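Short chain alcohol dehydrogenase-related dehydrogenase (Sinorhizobium meliloti, PDB 3TPC) probably works as an oxidoreductase of the short-chain dehydrogenase/reductase family, built on a nucleotide-binding Rossmann fold. Local coordinates at residues D[8-13]-D[25-30]; D[74-79]-D[131-136]. All coordinates share one frame; numbering follows the deposited sequence.

Contact 1 (D[8-13]-D[25-30]); sequences RVFIVT and RMLAQE
The F10 ring, on strand 9-12, takes one methyl of L27 on one of its faces: L27 CD2 stands 3.9 Å from the centroid of the F10 ring and only 3° off the ring normal, a CH-pi contact placed squarely over the centre. The second methyl meets the root of the aromatic side chain, with L27 CD1 3.7 Å from F10 CB. That same CD1 faces V12 CG2 at 3.9 Å, and these two side chains reach toward each other tip to tip, whereas F10 and L27 cross at about a right angle. With F10 CG anti to the carbonyl carbon (chi1 -78°) the ring is carried toward the helix, and chi2 (-112°) turns a face to L27 CD2. V34, on the neighbouring strand 33-38, also touches V12 and L27, while C236 of helix 225-237 packs on F10. This is the helix-on-sheet packing of the first beta-alpha-beta unit of a Rossmann fold. A serine at F10 would probably leave L27 CD2 without its ring face and open a gap under helix 18-29. All three touching residues are buried and aliphatic or aromatic, which implies that dispersion and exclusion of water, rather than polar pairing, hold helix to strand here.

Contact 2 (D[74-79]-D[131-136]); sequences FAKQEF and MSQGEP
K76 and Q133, the residues that touch, have CA atoms 10.4 Å apart, and even the nearest pair of CA atoms, K76 CA and M131 CA, is 9.8 Å apart, so the main chains do not pack and long side chains have to span the interval. Segment 74-79 is the last part of helix 65-79, with E78 N bonded to F74 O at 2.7 Å and F79 N to A75 O at 3.2 Å. In segment 131-136 the bond from G134 N to M131 O, 3.1 Å long, closes a turn, after which E135 and P136 continue in an extended conformation. In the Rossmann fold, helices 65-79 and 106-132 are neighbours on one face of the parallel sheet, and the contact links the last turn of helix 65-79 to the chain around the end of helix 106-132 at the surface, with S132 also packing on L98 of the second subunit. K76 bends at chi2, chi3 and chi4 (chi3 -79°, chi4 -64°), while Q133 runs extended beyond CG (chi2 158°), and the two cross at about a right angle. They meet only at their ends: K76 NZ is 3.0 Å from Q133 NE2 as modelled. The amide is probably turned over, and with its oxygen in that place the pair may be hydrogen-bonded. Within segment 74-79, E78 CB lies 3.9 Å above the F79 ring plane, over its centre, and A75 CB sits at the edge of that ring.

In the fold
Both segments of contact 1 precede those of contact 2 in the sequence, and the centres of the two contacts are about 15 Å apart. They belong to the two opposite layers of one Rossmann sandwich: helix 18-29, in contact 1, covers one face of the parallel sheet, and helices 65-79 and 106-132, in contact 2, cover the other. Strand 9-12 lies between them, since V9 alternates with F10 and turns to the second face, where V9 CG2 meets F79 CB at 3.7 Å. All three touching residues of contact 1 are buried, whereas both of contact 2 are exposed, and that contact, about 19 Å from the chain centre, lies near the ends of its two helices.

Contact 1 (D[8-13]-D[25-30])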
loop_
_atom_site.group_PDB
_atom_site.type_symbol
_atom_site.label_atom_id
_atom_site.label_comp_id
_atom_site.label_asym_id
_atom_site.label_seq_id
_atom_site.Cartn_x
_atom_site.Cartn_y
_atom_site.Cartn_z
ATOM N N ARG D 8 -3.335 22.441 -26.729
ATOM C CA ARG D 8 -2.722 22.457 -25.400
ATOM C C ARG D 8 -1.204 22.321 -25.506
ATOM O O ARG D 8 -0.682 21.637 -26.411
ATOM C CB ARG D 8 -3.319 21.384 -24.485
ATOM C CG ARG D 8 -4.823 21.081 -24.674
ATOM C CD ARG D 8 -5.743 22.253 -24.524
ATOM N NE ARG D 8 -5.764 22.779 -23.171
ATOM C CZ ARG D 8 -6.501 23.830 -22.790
ATOM N NH1 ARG D 8 -7.308 24.462 -23.639
ATOM N NH2 ARG D 8 -6.434 24.251 -21.539
ATOM N N VAL D 9 -0.496 22.999 -24.609
ATOM C CA VAL D 9 0.970 23.017 -24.617
ATOM C C VAL D 9 1.543 22.149 -23.489
ATOM O O VAL D 9 1.296 22.418 -22.301
ATOM C CB VAL D 9 1.477 24.458 -24.405
ATOM C CG1 VAL D 9 3.007 24.493 -24.258
ATOM C CG2 VAL D 9 0.963 25.375 -25.548
ATOM N N PHE D 10 2.331 21.147 -23.876
ATOM C CA PHE D 10 2.947 20.215 -22.955
ATOM C C PHE D 10 4.446 20.302 -22.945
ATOM O O PHE D 10 5.095 20.484 -23.984
ATOM C CB PHE D 10 2.567 18.773 -23.306
ATOM C CG PHE D 10 1.208 18.399 -22.861
ATOM C CD1 PHE D 10 1.034 17.469 -21.843
ATOM C CD2 PHE D 10 0.091 19.001 -23.431
ATOM C CE1 PHE D 10 -0.244 17.139 -21.397
ATOM C CE2 PHE D 10 -1.169 18.690 -23.017
ATOM C CZ PHE D 10 -1.356 17.771 -21.993
ATOM N N ILE D 11 5.004 20.145 -21.749
ATOM C CA ILE D 11 6.418 19.920 -21.594
ATOM C C ILE D 11 6.621 18.468 -21.269
ATOM O O ILE D 11 5.910 17.896 -20.463
ATOM C CB ILE D 11 6.995 20.792 -20.496
ATOM C CG1 ILE D 11 6.620 22.251 -20.778
ATOM C CG2 ILE D 11 8.519 20.555 -20.401
ATOM C CD1 ILE D 11 7.040 23.259 -19.736
ATOM N N VAL D 12 7.586 17.869 -21.932
ATOM C CA VAL D 12 7.871 16.500 -21.740
ATOM C C VAL D 12 9.370 16.449 -21.545
ATOM O O VAL D 12 10.136 17.137 -22.243
ATOM C CB VAL D 12 7.504 15.603 -22.952
ATOM C CG1 VAL D 12 7.885 14.193 -22.663
ATOM C CG2 VAL D 12 6.006 15.628 -23.302
ATOM N N THR D 13 9.755 15.560 -20.635
ATOM C CA THR D 13 11.086 15.424 -20.112
ATOM C C THR D 13 11.614 14.049 -20.534
ATOM O O THR D 13 10.835 13.120 -20.818
ATOM C CB THR D 13 10.934 15.670 -18.592
ATOM O OG1 THR D 13 11.446 16.968 -18.238
ATOM C CG2 THR D 13 11.433 14.581 -17.757
ATOM N N ARG D 25 5.391 11.866 -29.195
ATOM C CA ARG D 25 4.698 11.409 -30.367
ATOM C C ARG D 25 3.174 11.459 -30.234
ATOM O O ARG D 25 2.522 12.091 -31.094
ATOM C CB ARG D 25 5.147 10.020 -30.746
ATOM C CG ARG D 25 5.798 9.980 -32.074
ATOM C CD ARG D 25 6.043 8.531 -32.498
ATOM N NE ARG D 25 7.230 8.016 -31.805
ATOM C CZ ARG D 25 7.213 7.155 -30.781
ATOM N NH1 ARG D 25 6.056 6.664 -30.313
ATOM N NH2 ARG D 25 8.372 6.787 -30.233
HETATM N N MSE D 26 2.611 10.828 -29.185
HETATM C CA MSE D 26 1.144 10.837 -29.007
HETATM C C MSE D 26 0.564 12.216 -28.825
HETATM O O MSE D 26 -0.502 12.479 -29.337
HETATM C CB MSE D 26 0.590 9.780 -28.018
HETATM C CG MSE D 26 0.369 10.219 -26.639
HETATM SE SE MSE D 26 -1.072 11.453 -26.319
HETATM C CE MSE D 26 -0.301 12.105 -24.681
ATOM N N LEU D 27 1.285 13.121 -28.195
ATOM C CA LEU D 27 0.796 14.484 -28.101
ATOM C C LEU D 27 0.807 15.190 -29.463
ATOM O O LEU D 27 -0.160 15.847 -29.808
ATOM C CB LEU D 27 1.534 15.293 -27.010
ATOM C CG LEU D 27 1.300 14.808 -25.556
ATOM C CD1 LEU D 27 2.329 15.316 -24.592
ATOM C CD2 LEU D 27 -0.085 15.151 -25.026
ATOM N N ALA D 28 1.881 15.023 -30.241
ATOM C CA ALA D 28 1.952 15.613 -31.602
ATOM C C ALA D 28 0.814 15.174 -32.509
ATOM O O ALA D 28 0.184 16.009 -33.150
ATOM C CB ALA D 28 3.304 15.334 -32.261
ATOM N N GLN D 29 0.566 13.862 -32.546
ATOM C CA GLN D 29 -0.592 13.269 -33.192
ATOM C C GLN D 29 -1.966 13.722 -32.665
ATOM O O GLN D 29 -2.940 13.617 -33.389
ATOM C CB GLN D 29 -0.531 11.745 -33.060
ATOM C CG GLN D 29 0.562 11.016 -33.853
ATOM C CD GLN D 29 0.822 9.585 -33.309
ATOM O OE1 GLN D 29 0.060 9.068 -32.463
ATOM N NE2 GLN D 29 1.911 8.959 -33.772
ATOM N N GLU D 30 -2.080 14.166 -31.409
ATOM C CA GLU D 30 -3.380 14.709 -30.921
ATOM C C GLU D 30 -3.449 16.216 -31.067
ATOM O O GLU D 30 -4.343 16.857 -30.535
ATOM C CB GLU D 30 -3.670 14.346 -29.456
ATOM C CG GLU D 30 -3.745 12.850 -29.147
ATOM C CD GLU D 30 -5.014 12.173 -29.651
ATOM O OE1 GLU D 30 -6.051 12.833 -29.726
ATOM O OE2 GLU D 30 -4.979 10.965 -29.961
#

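Contact 2 (D[74-79]-D[131-136])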
loop_
_atom_site.group_PDB
_atom_site.type_symbol
_atom_site.label_atom_id
_atom_site.label_comp_id
_atom_site.label_asym_id
_atom_site.label_seq_id
_atom_site.Cartn_x
_atom_site.Cartn_y
_atom_site.Cartn_z
ATOM N N PHE D 74 11.046 30.086 -21.771
ATOM C CA PHE D 74 11.013 29.835 -23.198
ATOM C C PHE D 74 9.603 29.520 -23.614
ATOM O O PHE D 74 9.039 30.221 -24.435
ATOM C CB PHE D 74 11.918 28.671 -23.556
ATOM C CG PHE D 74 11.721 28.160 -24.945
ATOM C CD1 PHE D 74 10.721 27.226 -25.224
ATOM C CD2 PHE D 74 12.544 28.595 -25.984
ATOM C CE1 PHE D 74 10.535 26.746 -26.504
ATOM C CE2 PHE D 74 12.365 28.109 -27.286
ATOM C CZ PHE D 74 11.355 27.186 -27.543
ATOM N N ALA D 75 9.041 28.466 -23.036
ATOM C CA ALA D 75 7.673 28.050 -23.343
ATOM C C ALA D 75 6.599 29.031 -22.874
ATOM O O ALA D 75 5.508 29.037 -23.422
ATOM C CB ALA D 75 7.387 26.634 -22.802
ATOM N N LYS D 76 6.875 29.858 -21.875
ATOM C CA LYS D 76 5.930 30.929 -21.569
ATOM C C LYS D 76 5.931 31.986 -22.689
ATOM O O LYS D 76 4.877 32.223 -23.306
ATOM C CB LYS D 76 6.173 31.549 -20.202
ATOM C CG LYS D 76 4.901 31.741 -19.422
ATOM C CD LYS D 76 4.462 33.186 -19.385
ATOM C CE LYS D 76 5.264 34.001 -18.348
ATOM N NZ LYS D 76 5.046 33.534 -16.937
ATOM N N GLN D 77 7.088 32.590 -22.976
ATOM C CA GLN D 77 7.203 33.506 -24.123
ATOM C C GLN D 77 6.720 32.876 -25.462
ATOM O O GLN D 77 5.784 33.404 -26.080
ATOM C CB GLN D 77 8.611 34.112 -24.233
ATOM N N GLU D 78 7.299 31.742 -25.869
ATOM C CA GLU D 78 6.975 31.095 -27.170
ATOM C C GLU D 78 5.521 30.660 -27.382
ATOM O O GLU D 78 4.961 30.926 -28.452
ATOM C CB GLU D 78 7.881 29.888 -27.475
ATOM N N PHE D 79 4.910 29.975 -26.409
ATOM C CA PHE D 79 3.560 29.433 -26.623
ATOM C C PHE D 79 2.458 30.088 -25.798
ATOM O O PHE D 79 1.288 29.934 -26.123
ATOM C CB PHE D 79 3.525 27.913 -26.456
ATOM C CG PHE D 79 4.676 27.207 -27.098
ATOM C CD1 PHE D 79 4.717 27.019 -28.477
ATOM C CD2 PHE D 79 5.736 26.736 -26.322
ATOM C CE1 PHE D 79 5.793 26.351 -29.079
ATOM C CE2 PHE D 79 6.819 26.064 -26.911
ATOM C CZ PHE D 79 6.851 25.878 -28.291
HETATM N N MSE D 131 1.515 27.085 -14.681
HETATM C CA MSE D 131 0.176 26.569 -14.924
HETATM C C MSE D 131 -0.799 27.396 -14.122
HETATM O O MSE D 131 -1.873 27.733 -14.600
HETATM C CB MSE D 131 0.068 25.079 -14.536
HETATM C CG MSE D 131 1.004 24.143 -15.355
HETATM SE SE MSE D 131 1.065 22.426 -14.482
HETATM C CE MSE D 131 1.427 21.440 -16.024
ATOM N N SER D 132 -0.381 27.681 -12.895
ATOM C CA SER D 132 -0.948 28.570 -11.891
ATOM C C SER D 132 -1.576 29.870 -12.457
ATOM O O SER D 132 -2.655 30.317 -12.020
ATOM C CB SER D 132 0.265 28.948 -11.008
ATOM O OG SER D 132 -0.014 29.466 -9.736
ATOM N N GLN D 133 -0.856 30.457 -13.420
ATOM C CA GLN D 133 -1.098 31.804 -13.911
ATOM C C GLN D 133 -2.048 31.786 -15.108
ATOM O O GLN D 133 -2.366 32.834 -15.650
ATOM C CB GLN D 133 0.225 32.451 -14.323
ATOM C CG GLN D 133 1.113 32.932 -13.178
ATOM C CD GLN D 133 2.604 33.053 -13.604
ATOM O OE1 GLN D 133 3.499 33.139 -12.766
ATOM N NE2 GLN D 133 2.859 33.048 -14.915
ATOM N N GLY D 134 -2.470 30.597 -15.538
ATOM C CA GLY D 134 -3.398 30.458 -16.687
ATOM C C GLY D 134 -4.864 30.430 -16.275
ATOM O O GLY D 134 -5.164 30.433 -15.089
ATOM N N GLU D 135 -5.766 30.433 -17.258
ATOM C CA GLU D 135 -7.218 30.336 -17.038
ATOM C C GLU D 135 -7.594 28.883 -16.820
ATOM O O GLU D 135 -7.069 27.983 -17.488
ATOM C CB GLU D 135 -7.957 30.726 -18.304
ATOM C CG GLU D 135 -8.655 32.043 -18.404
ATOM C CD GLU D 135 -9.263 32.213 -19.841
ATOM O OE1 GLU D 135 -10.512 32.326 -19.951
ATOM O OE2 GLU D 135 -8.492 32.206 -20.861
ATOM N N PRO D 136 -8.558 28.642 -15.928
ATOM C CA PRO D 136 -9.155 27.310 -15.816
ATOM C C PRO D 136 -9.876 26.942 -17.097
ATOM O O PRO D 136 -10.508 27.807 -17.716
ATOM C CB PRO D 136 -10.194 27.492 -14.734
ATOM C CG PRO D 136 -10.467 28.983 -14.723
ATOM C CD PRO D 136 -9.192 29.612 -15.021
#